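Local structure of putative GH105 family protein (Salmonella enterica subsp. enterica serovar Paratyphi A, 3QWT) at residues 28-33 against 86-91; 77-82 against 375-380; 323-328 against 370-375. The protein is of unknown function but probably acts as a glycoside hydrolase of family GH105, a family that cleaves unsaturated uronic acid sugars from pectin fragments. All coordinates share one frame; numbering follows the deposited sequence.

Interaction 1: 28-33 against 86-91; sequences ALIQKV and QTMRKI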
loop_
_atom_site.group_PDB
_atom_site.type_symbol
_atom_site.label_atom_id
_atom_site.label_comp_id
_atom_site.label_asym_id
_atom_site.label_seq_id
_atom_site.Cartn_x
_atom_site.Cartn_y
_atom_site.Cartn_z
ATOM N N ALA A 28 -37.808 20.011 -24.901
ATOM C CA ALA A 28 -38.109 20.776 -26.108
ATOM C C ALA A 28 -37.597 22.212 -25.997
ATOM O O ALA A 28 -37.131 22.785 -26.975
ATOM C CB ALA A 28 -39.600 20.752 -26.405
ATOM N N LEU A 29 -37.670 22.781 -24.796
ATOM C CA LEU A 29 -37.138 24.118 -24.537
ATOM C C LEU A 29 -35.611 24.131 -24.732
ATOM O O LEU A 29 -35.047 25.000 -25.407
ATOM C CB LEU A 29 -37.502 24.535 -23.111
ATOM C CG LEU A 29 -37.403 26.002 -22.687
ATOM C CD1 LEU A 29 -38.226 26.903 -23.599
ATOM C CD2 LEU A 29 -37.870 26.145 -21.251
ATOM N N ILE A 30 -34.939 23.152 -24.145
ATOM C CA ILE A 30 -33.499 23.057 -24.305
ATOM C C ILE A 30 -33.137 22.972 -25.787
ATOM O O ILE A 30 -32.255 23.687 -26.254
ATOM C CB ILE A 30 -32.942 21.891 -23.515
ATOM C CG1 ILE A 30 -33.222 22.133 -22.029
ATOM C CG2 ILE A 30 -31.446 21.749 -23.769
ATOM C CD1 ILE A 30 -32.890 20.977 -21.116
ATOM N N GLN A 31 -33.847 22.136 -26.535
ATOM C CA GLN A 31 -33.598 22.051 -27.968
ATOM C C GLN A 31 -33.748 23.421 -28.626
ATOM O O GLN A 31 -32.871 23.866 -29.366
ATOM C CB GLN A 31 -34.500 21.001 -28.635
ATOM C CG GLN A 31 -34.377 19.557 -28.045
ATOM C CD GLN A 31 -32.978 18.914 -28.166
ATOM O OE1 GLN A 31 -32.134 19.338 -28.958
ATOM N NE2 GLN A 31 -32.743 17.880 -27.372
ATOM N N LYS A 32 -34.845 24.104 -28.331
ATOM C CA LYS A 32 -35.102 25.432 -28.891
ATOM C C LYS A 32 -34.004 26.448 -28.535
ATOM O O LYS A 32 -33.626 27.310 -29.343
ATOM C CB LYS A 32 -36.471 25.953 -28.421
ATOM C CG LYS A 32 -37.074 27.025 -29.314
ATOM C CD LYS A 32 -38.169 27.805 -28.589
ATOM C CE LYS A 32 -39.227 26.891 -27.962
ATOM N NZ LYS A 32 -40.169 27.651 -27.083
ATOM N N VAL A 33 -33.509 26.349 -27.309
ATOM C CA VAL A 33 -32.443 27.208 -26.828
ATOM C C VAL A 33 -31.133 26.895 -27.562
ATOM O O VAL A 33 -30.351 27.790 -27.881
ATOM C CB VAL A 33 -32.316 27.052 -25.294
ATOM C CG1 VAL A 33 -31.021 27.645 -24.760
ATOM C CG2 VAL A 33 -33.531 27.693 -24.621
ATOM N N GLN A 86 -27.248 12.616 -29.402
ATOM C CA GLN A 86 -26.194 12.688 -30.428
ATOM C C GLN A 86 -26.187 14.000 -31.232
ATOM O O GLN A 86 -25.180 14.364 -31.844
ATOM C CB GLN A 86 -26.262 11.476 -31.359
ATOM C CG GLN A 86 -25.650 10.221 -30.758
ATOM C CD GLN A 86 -24.146 10.350 -30.602
ATOM O OE1 GLN A 86 -23.528 11.200 -31.234
ATOM N NE2 GLN A 86 -23.553 9.519 -29.756
ATOM N N THR A 87 -27.311 14.707 -31.191
ATOM C CA THR A 87 -27.430 16.043 -31.775
ATOM C C THR A 87 -26.502 17.043 -31.077
ATOM O O THR A 87 -25.770 17.783 -31.739
ATOM C CB THR A 87 -28.899 16.554 -31.710
ATOM O OG1 THR A 87 -29.746 15.658 -32.437
ATOM C CG2 THR A 87 -29.028 17.957 -32.284
HETATM N N MSE A 88 -26.538 17.061 -29.744
HETATM C CA MSE A 88 -25.577 17.839 -28.966
HETATM C C MSE A 88 -24.135 17.439 -29.247
HETATM O O MSE A 88 -23.267 18.300 -29.360
HETATM C CB MSE A 88 -25.827 17.678 -27.473
HETATM C CG MSE A 88 -27.109 18.289 -27.020
HETATM SE SE MSE A 88 -27.108 20.217 -27.254
HETATM C CE MSE A 88 -29.020 20.473 -26.973
ATOM N N ARG A 89 -23.876 16.134 -29.305
ATOM C CA ARG A 89 -22.518 15.652 -29.518
ATOM C C ARG A 89 -21.955 16.219 -30.820
ATOM O O ARG A 89 -20.858 16.789 -30.839
ATOM C CB ARG A 89 -22.458 14.116 -29.551
ATOM C CG ARG A 89 -21.030 13.561 -29.534
ATOM C CD ARG A 89 -20.817 12.379 -30.513
ATOM N NE ARG A 89 -21.575 12.513 -31.765
ATOM C CZ ARG A 89 -21.149 13.102 -32.888
ATOM N NH1 ARG A 89 -21.955 13.143 -33.944
ATOM N NH2 ARG A 89 -19.945 13.653 -32.973
ATOM N N LYS A 90 -22.714 16.064 -31.906
ATOM C CA LYS A 90 -22.245 16.512 -33.209
ATOM C C LYS A 90 -21.921 18.004 -33.202
ATOM O O LYS A 90 -20.877 18.415 -33.692
ATOM C CB LYS A 90 -23.246 16.166 -34.307
ATOM C CG LYS A 90 -22.994 16.892 -35.633
ATOM C CD LYS A 90 -22.992 15.921 -36.813
ATOM C CE LYS A 90 -22.544 16.610 -38.087
ATOM N NZ LYS A 90 -23.366 17.831 -38.351
ATOM N N ILE A 91 -22.794 18.809 -32.614
ATOM C CA ILE A 91 -22.548 20.249 -32.528
ATOM C C ILE A 91 -21.219 20.556 -31.818
ATOM O O ILE A 91 -20.435 21.403 -32.262
ATOM C CB ILE A 91 -23.720 20.987 -31.823
ATOM C CG1 ILE A 91 -24.979 20.949 -32.694
ATOM C CG2 ILE A 91 -23.348 22.427 -31.523
ATOM C CD1 ILE A 91 -26.235 21.501 -32.003
#
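The selenomethionine side chain of M88 reaches from helix 86-102 to helix 23-37, and its terminal methyl does nearly all the touching. CE lies 4.2 Å from I30 CG2 and 3.9 Å from Q31 OE1, meeting a branch methyl on one residue and the amide oxygen on the next. The chain of M88 folds back at its second torsion (chi2 -64°) and then straightens over the selenium, which carries CE across a gap where the backbones stay well apart: even the nearest CA atoms, Q31 CA and M88 CA, are 9.1 Å from each other. The tight part of the contact is the buried side, where I30 and M88 both rest on Y79 of helix 67-83 and where M370 and L377 of helix 363-377 also pack on I30. Here the first long helix of the alpha/alpha toroid lies beside the last, so this apolar cluster probably marks where the ring of helices closes. Toward solvent the fit slackens. T87 directs its CB at the 28-33 segment, yet its CG2 stops 4.8 Å from Q31 OE1. Q31, partly exposed, bends at its own second torsion and sends its amide to this edge, where NE2 donates a hydrogen bond to D85. The same carboxylate accepts from M88 N in the first turn of helix 86-102, so D85 links the glutamine to the backbone of the facing helix.

Interaction 2: 77-82 against 375-380; sequences YHYYQQ and EYLRNY
Q82 spans the gap to L377 and R378 with an outstretched side chain. Its CG stands opposite the backbone N (chi1 -179°), and CB and CG serve as a spacer carrying the amide to the end of helix 363-377. CD comes within 4.3 Å of L377 CB. At the tip the two branches part: OE1 sits 3.6 Å from L377 CB and 3.8 Å from L377 CD1, while NE2 lies 3.8 Å from R378 CG and donates a hydrogen bond to T374 O, on helix 363-377. L377 CD1 also meets Y79, approaching the ring at its edge, near the ring plane, 3.8 Å from CE1. The amide and the R378 guanidinium are turned 66° apart without bonding; R378 NH1 instead makes a salt bridge to E135 of the second subunit, whose P132 packs on Q82. In this alpha/alpha toroid the contact thus joins helix 67-83 to the C-terminal helix beside a subunit interface. Its chemistry is mixed: leucine and tyrosine supply apolar packing, whereas the amide hydrogen bond to a main-chain carbonyl gives the fit a definite direction.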
loop_
_atom_site.group_PDB
_atom_site.type_symbol
_atom_site.label_atom_id
_atom_site.label_comp_id
_atom_site.label_asym_id
_atom_site.label_seq_id
_atom_site.Cartn_x
_atom_site.Cartn_y
_atom_site.Cartn_z
ATOM N N TYR A 77 -22.495 20.247 -23.323
ATOM C CA TYR A 77 -21.906 18.990 -22.879
ATOM C C TYR A 77 -22.763 18.406 -21.770
ATOM O O TYR A 77 -23.107 17.230 -21.795
ATOM C CB TYR A 77 -20.452 19.127 -22.409
ATOM C CG TYR A 77 -19.932 17.785 -21.966
ATOM C CD1 TYR A 77 -19.636 16.806 -22.904
ATOM C CD2 TYR A 77 -19.814 17.464 -20.616
ATOM C CE1 TYR A 77 -19.204 15.547 -22.517
ATOM C CE2 TYR A 77 -19.382 16.195 -20.217
ATOM C CZ TYR A 77 -19.080 15.248 -21.180
ATOM O OH TYR A 77 -18.651 13.994 -20.821
ATOM N N HIS A 78 -23.119 19.251 -20.808
ATOM C CA HIS A 78 -23.973 18.832 -19.696
ATOM C C HIS A 78 -25.210 18.073 -20.172
ATOM O O HIS A 78 -25.445 16.932 -19.769
ATOM C CB HIS A 78 -24.355 20.030 -18.805
ATOM C CG HIS A 78 -23.383 20.267 -17.692
ATOM N ND1 HIS A 78 -23.611 19.842 -16.405
ATOM C CD2 HIS A 78 -22.152 20.833 -17.685
ATOM C CE1 HIS A 78 -22.574 20.150 -15.646
ATOM N NE2 HIS A 78 -21.674 20.752 -16.401
ATOM N N TYR A 79 -25.982 18.696 -21.054
ATOM C CA TYR A 79 -27.108 17.999 -21.638
ATOM C C TYR A 79 -26.689 16.668 -22.264
ATOM O O TYR A 79 -27.300 15.628 -21.993
ATOM C CB TYR A 79 -27.842 18.873 -22.649
ATOM C CG TYR A 79 -29.209 18.303 -23.018
ATOM C CD1 TYR A 79 -30.269 18.375 -22.124
ATOM C CD2 TYR A 79 -29.430 17.685 -24.248
ATOM C CE1 TYR A 79 -31.514 17.859 -22.439
ATOM C CE2 TYR A 79 -30.674 17.162 -24.571
ATOM C CZ TYR A 79 -31.714 17.253 -23.655
ATOM O OH TYR A 79 -32.958 16.733 -23.947
ATOM N N TYR A 80 -25.643 16.692 -23.087
ATOM C CA TYR A 80 -25.198 15.470 -23.745
ATOM C C TYR A 80 -24.839 14.410 -22.705
ATOM O O TYR A 80 -25.232 13.246 -22.810
ATOM C CB TYR A 80 -23.987 15.723 -24.662
ATOM C CG TYR A 80 -23.250 14.443 -24.997
ATOM C CD1 TYR A 80 -23.834 13.472 -25.810
ATOM C CD2 TYR A 80 -22.001 14.185 -24.481
ATOM C CE1 TYR A 80 -23.171 12.278 -26.110
ATOM C CE2 TYR A 80 -21.335 13.002 -24.770
ATOM C CZ TYR A 80 -21.927 12.052 -25.580
ATOM O OH TYR A 80 -21.265 10.881 -25.868
ATOM N N GLN A 81 -24.085 14.815 -21.697
ATOM C CA GLN A 81 -23.629 13.878 -20.682
ATOM C C GLN A 81 -24.785 13.150 -19.995
ATOM O O GLN A 81 -24.696 11.959 -19.727
ATOM C CB GLN A 81 -22.767 14.604 -19.654
ATOM C CG GLN A 81 -22.234 13.705 -18.535
ATOM C CD GLN A 81 -21.344 14.472 -17.574
ATOM O OE1 GLN A 81 -21.788 15.436 -16.937
ATOM N NE2 GLN A 81 -20.071 14.074 -17.492
ATOM N N GLN A 82 -25.867 13.875 -19.721
ATOM C CA GLN A 82 -27.030 13.315 -19.026
ATOM C C GLN A 82 -27.916 12.414 -19.892
ATOM O O GLN A 82 -28.385 11.378 -19.419
ATOM C CB GLN A 82 -27.881 14.436 -18.418
ATOM C CG GLN A 82 -29.096 13.961 -17.647
ATOM C CD GLN A 82 -30.086 15.090 -17.404
ATOM O OE1 GLN A 82 -31.120 15.161 -18.052
ATOM N NE2 GLN A 82 -29.751 15.996 -16.492
ATOM N N GLU A 375 -29.713 20.590 -15.012
ATOM C CA GLU A 375 -29.689 20.205 -13.619
ATOM C C GLU A 375 -31.135 20.053 -13.115
ATOM O O GLU A 375 -31.442 19.156 -12.323
ATOM C CB GLU A 375 -28.875 21.217 -12.800
ATOM C CG GLU A 375 -28.885 20.983 -11.290
ATOM C CD GLU A 375 -28.207 19.683 -10.843
ATOM O OE1 GLU A 375 -27.211 19.280 -11.453
ATOM O OE2 GLU A 375 -28.661 19.071 -9.852
ATOM N N TYR A 376 -32.034 20.904 -13.600
ATOM C CA TYR A 376 -33.427 20.837 -13.167
ATOM C C TYR A 376 -34.110 19.557 -13.663
ATOM O O TYR A 376 -35.000 19.015 -12.992
ATOM C CB TYR A 376 -34.193 22.070 -13.634
ATOM C CG TYR A 376 -35.552 22.238 -12.974
ATOM C CD1 TYR A 376 -36.729 22.044 -13.699
ATOM C CD2 TYR A 376 -35.657 22.598 -11.633
ATOM C CE1 TYR A 376 -37.958 22.198 -13.116
ATOM C CE2 TYR A 376 -36.903 22.759 -11.033
ATOM C CZ TYR A 376 -38.048 22.555 -11.785
ATOM O OH TYR A 376 -39.296 22.706 -11.215
ATOM N N LEU A 377 -33.677 19.076 -14.830
ATOM C CA LEU A 377 -34.157 17.810 -15.377
ATOM C C LEU A 377 -33.889 16.630 -14.451
ATOM O O LEU A 377 -34.606 15.634 -14.497
ATOM C CB LEU A 377 -33.538 17.527 -16.750
ATOM C CG LEU A 377 -34.360 18.027 -17.950
ATOM C CD1 LEU A 377 -33.634 17.740 -19.248
ATOM C CD2 LEU A 377 -35.760 17.413 -17.980
ATOM N N ARG A 378 -32.859 16.727 -13.620
ATOM C CA ARG A 378 -32.572 15.636 -12.686
ATOM C C ARG A 378 -33.745 15.404 -11.743
ATOM O O ARG A 378 -33.968 14.285 -11.296
ATOM C CB ARG A 378 -31.279 15.872 -11.904
ATOM C CG ARG A 378 -30.016 15.713 -12.743
ATOM C CD ARG A 378 -28.779 15.827 -11.868
ATOM N NE ARG A 378 -28.567 14.628 -11.059
ATOM C CZ ARG A 378 -27.975 13.523 -11.511
ATOM N NH1 ARG A 378 -27.810 12.468 -10.717
ATOM N NH2 ARG A 378 -27.548 13.474 -12.768
ATOM N N ASN A 379 -34.501 16.459 -11.461
ATOM C CA ASN A 379 -35.763 16.317 -10.724
ATOM C C ASN A 379 -36.796 15.409 -11.402
ATOM O O ASN A 379 -37.794 15.034 -10.784
ATOM C CB ASN A 379 -36.394 17.682 -10.439
ATOM C CG ASN A 379 -35.704 18.413 -9.314
ATOM O OD1 ASN A 379 -35.025 17.808 -8.495
ATOM N ND2 ASN A 379 -35.880 19.724 -9.264
ATOM N N TYR A 380 -36.565 15.051 -12.663
ATOM C CA TYR A 380 -37.509 14.184 -13.365
ATOM C C TYR A 380 -37.042 12.738 -13.453
ATOM O O TYR A 380 -37.585 11.949 -14.222
ATOM C CB TYR A 380 -37.845 14.743 -14.748
ATOM C CG TYR A 380 -38.530 16.072 -14.658
ATOM C CD1 TYR A 380 -37.834 17.196 -14.247
ATOM C CD2 TYR A 380 -39.883 16.205 -14.951
ATOM C CE1 TYR A 380 -38.458 18.418 -14.140
ATOM C CE2 TYR A 380 -40.516 17.423 -14.843
ATOM C CZ TYR A 380 -39.798 18.528 -14.437
ATOM O OH TYR A 380 -40.404 19.755 -14.325
#

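Interaction 3: 323-328 against 370-375; sequences KAIRGI and MLCLTE
With chi1 of C372 at 67°, its SG is set between the backbone N and the carbonyl carbon, facing helix 318-330; I325, bent at its second torsion (chi2 -64°), brings CD1 to meet it. That one methyl touches two atoms of C372, SG at 3.9 Å and the main-chain O at 3.8 Å, and also meets L373, 4.3 Å from CD2. One turn on, I328 leans its CG2 branch toward the same sulfur, at 4.3 Å, so two isoleucines of successive turns both reach the thiol. The segment axes are 10.8 Å apart at their closest and run at 125° to each other, a steeply inclined helix pair in the alpha/alpha toroid. A298 and A301 of helix 294-309 pack on C372 as well, making it a meeting point of three helices. Within helix 363-377, T374 OG1 donates to M370 O at 2.7 Å, and T374 N reaches that oxygen from the opposite face of the carbonyl plane, which keeps the threonine hydroxyl tied to its own helix. Across the interface the side-chain contacts are all apolar, formed by methyls and a thiol in a buried setting; the two helices are therefore positioned here by shape and hydrophobic burial, without a directional bond.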
loop_
_atom_site.group_PDB
_atom_site.type_symbol
_atom_site.label_atom_id
_atom_site.label_comp_id
_atom_site.label_asym_id
_atom_site.label_seq_id
_atom_site.Cartn_x
_atom_site.Cartn_y
_atom_site.Cartn_z
ATOM N N LYS A 323 -37.858 29.096 -7.853
ATOM C CA LYS A 323 -38.304 30.400 -8.331
ATOM C C LYS A 323 -37.468 30.837 -9.530
ATOM O O LYS A 323 -38.013 31.212 -10.564
ATOM C CB LYS A 323 -38.237 31.452 -7.229
ATOM C CG LYS A 323 -39.054 31.090 -6.015
ATOM C CD LYS A 323 -39.139 32.239 -5.030
ATOM C CE LYS A 323 -39.927 31.816 -3.794
ATOM N NZ LYS A 323 -39.937 32.875 -2.749
ATOM N N ALA A 324 -36.144 30.783 -9.396
ATOM C CA ALA A 324 -35.278 31.202 -10.493
ATOM C C ALA A 324 -35.569 30.417 -11.767
ATOM O O ALA A 324 -35.548 30.971 -12.858
ATOM C CB ALA A 324 -33.801 31.077 -10.108
ATOM N N ILE A 325 -35.827 29.124 -11.631
ATOM C CA ILE A 325 -36.084 28.279 -12.792
ATOM C C ILE A 325 -37.388 28.679 -13.493
ATOM O O ILE A 325 -37.463 28.717 -14.721
ATOM C CB ILE A 325 -36.112 26.780 -12.422
ATOM C CG1 ILE A 325 -34.689 26.253 -12.131
ATOM C CG2 ILE A 325 -36.739 25.978 -13.539
ATOM C CD1 ILE A 325 -33.739 26.290 -13.337
ATOM N N ARG A 326 -38.416 28.981 -12.707
ATOM C CA ARG A 326 -39.674 29.456 -13.267
ATOM C C ARG A 326 -39.433 30.768 -14.007
ATOM O O ARG A 326 -39.856 30.937 -15.151
ATOM C CB ARG A 326 -40.732 29.622 -12.166
ATOM C CG ARG A 326 -41.385 28.311 -11.750
ATOM C CD ARG A 326 -42.093 28.415 -10.411
ATOM N NE ARG A 326 -42.463 27.092 -9.919
ATOM C CZ ARG A 326 -43.709 26.699 -9.677
ATOM N NH1 ARG A 326 -44.724 27.537 -9.853
ATOM N NH2 ARG A 326 -43.941 25.470 -9.239
ATOM N N GLY A 327 -38.724 31.682 -13.352
ATOM C CA GLY A 327 -38.301 32.924 -13.971
ATOM C C GLY A 327 -37.544 32.732 -15.278
ATOM O O GLY A 327 -37.808 33.440 -16.258
ATOM N N ILE A 328 -36.607 31.781 -15.304
ATOM C CA ILE A 328 -35.802 31.539 -16.508
ATOM C C ILE A 328 -36.672 31.090 -17.671
ATOM O O ILE A 328 -36.487 31.526 -18.810
ATOM C CB ILE A 328 -34.689 30.479 -16.290
ATOM C CG1 ILE A 328 -33.596 31.002 -15.350
ATOM C CG2 ILE A 328 -34.055 30.086 -17.628
ATOM C CD1 ILE A 328 -32.863 32.202 -15.913
HETATM N N MSE A 370 -29.264 26.349 -20.451
HETATM C CA MSE A 370 -29.341 24.900 -20.552
HETATM C C MSE A 370 -28.616 24.214 -19.416
HETATM O O MSE A 370 -28.996 23.124 -19.007
HETATM C CB MSE A 370 -28.960 24.361 -21.949
HETATM C CG MSE A 370 -27.553 24.615 -22.451
HETATM SE SE MSE A 370 -27.463 24.293 -24.413
HETATM C CE MSE A 370 -27.605 26.135 -24.981
ATOM N N LEU A 371 -27.593 24.869 -18.884
ATOM C CA LEU A 371 -26.928 24.356 -17.697
ATOM C C LEU A 371 -27.962 24.166 -16.597
ATOM O O LEU A 371 -28.161 23.051 -16.105
ATOM C CB LEU A 371 -25.829 25.313 -17.219
ATOM C CG LEU A 371 -24.367 25.065 -17.586
ATOM C CD1 LEU A 371 -23.518 26.117 -16.900
ATOM C CD2 LEU A 371 -23.902 23.651 -17.186
ATOM N N CYS A 372 -28.626 25.259 -16.214
ATOM C CA CYS A 372 -29.556 25.210 -15.091
ATOM C C CYS A 372 -30.752 24.333 -15.424
ATOM O O CYS A 372 -31.274 23.636 -14.558
ATOM C CB CYS A 372 -30.007 26.615 -14.664
ATOM S SG CYS A 372 -31.049 27.538 -15.853
ATOM N N LEU A 373 -31.175 24.347 -16.684
ATOM C CA LEU A 373 -32.344 23.569 -17.059
ATOM C C LEU A 373 -32.006 22.076 -17.056
ATOM O O LEU A 373 -32.863 21.238 -16.746
ATOM C CB LEU A 373 -32.946 24.030 -18.399
ATOM C CG LEU A 373 -33.619 25.405 -18.414
ATOM C CD1 LEU A 373 -34.065 25.782 -19.828
ATOM C CD2 LEU A 373 -34.795 25.447 -17.462
ATOM N N THR A 374 -30.756 21.740 -17.357
ATOM C CA THR A 374 -30.335 20.334 -17.331
ATOM C C THR A 374 -30.247 19.786 -15.920
ATOM O O THR A 374 -30.647 18.654 -15.648
ATOM C CB THR A 374 -28.999 20.123 -18.032
ATOM O OG1 THR A 374 -29.125 20.491 -19.411
ATOM C CG2 THR A 374 -28.591 18.664 -17.941
ATOM N N GLU A 375 -29.713 20.590 -15.012
ATOM C CA GLU A 375 -29.689 20.205 -13.619
ATOM C C GLU A 375 -31.135 20.053 -13.115
ATOM O O GLU A 375 -31.442 19.156 -12.323
ATOM C CB GLU A 375 -28.875 21.217 -12.800
ATOM C CG GLU A 375 -28.885 20.983 -11.290
ATOM C CD GLU A 375 -28.207 19.683 -10.843
ATOM O OE1 GLU A 375 -27.211 19.280 -11.453
ATOM O OE2 GLU A 375 -28.661 19.071 -9.852
#

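Overall arrangement
The contacts gather around helix 363-377, the last of the toroid. Interactions 2 and 3 both use it, share E375 and have centres about 11 Å apart; the centre of interaction 1 is about 12 Å from that of interaction 2 and about 16 Å from that of interaction 3. Along the chain, interaction 1 closes before interaction 3 opens, interactions 1 and 2 interleave through the consecutive helices 67-83 and 86-102, and interaction 2 spans the whole of interaction 3. I30 and Y79 connect the first two, and V33 packs on M370 between the first and third. Residues from both ends of the sequence are thus brought into one continuous core, consistent with closure of the helical ring.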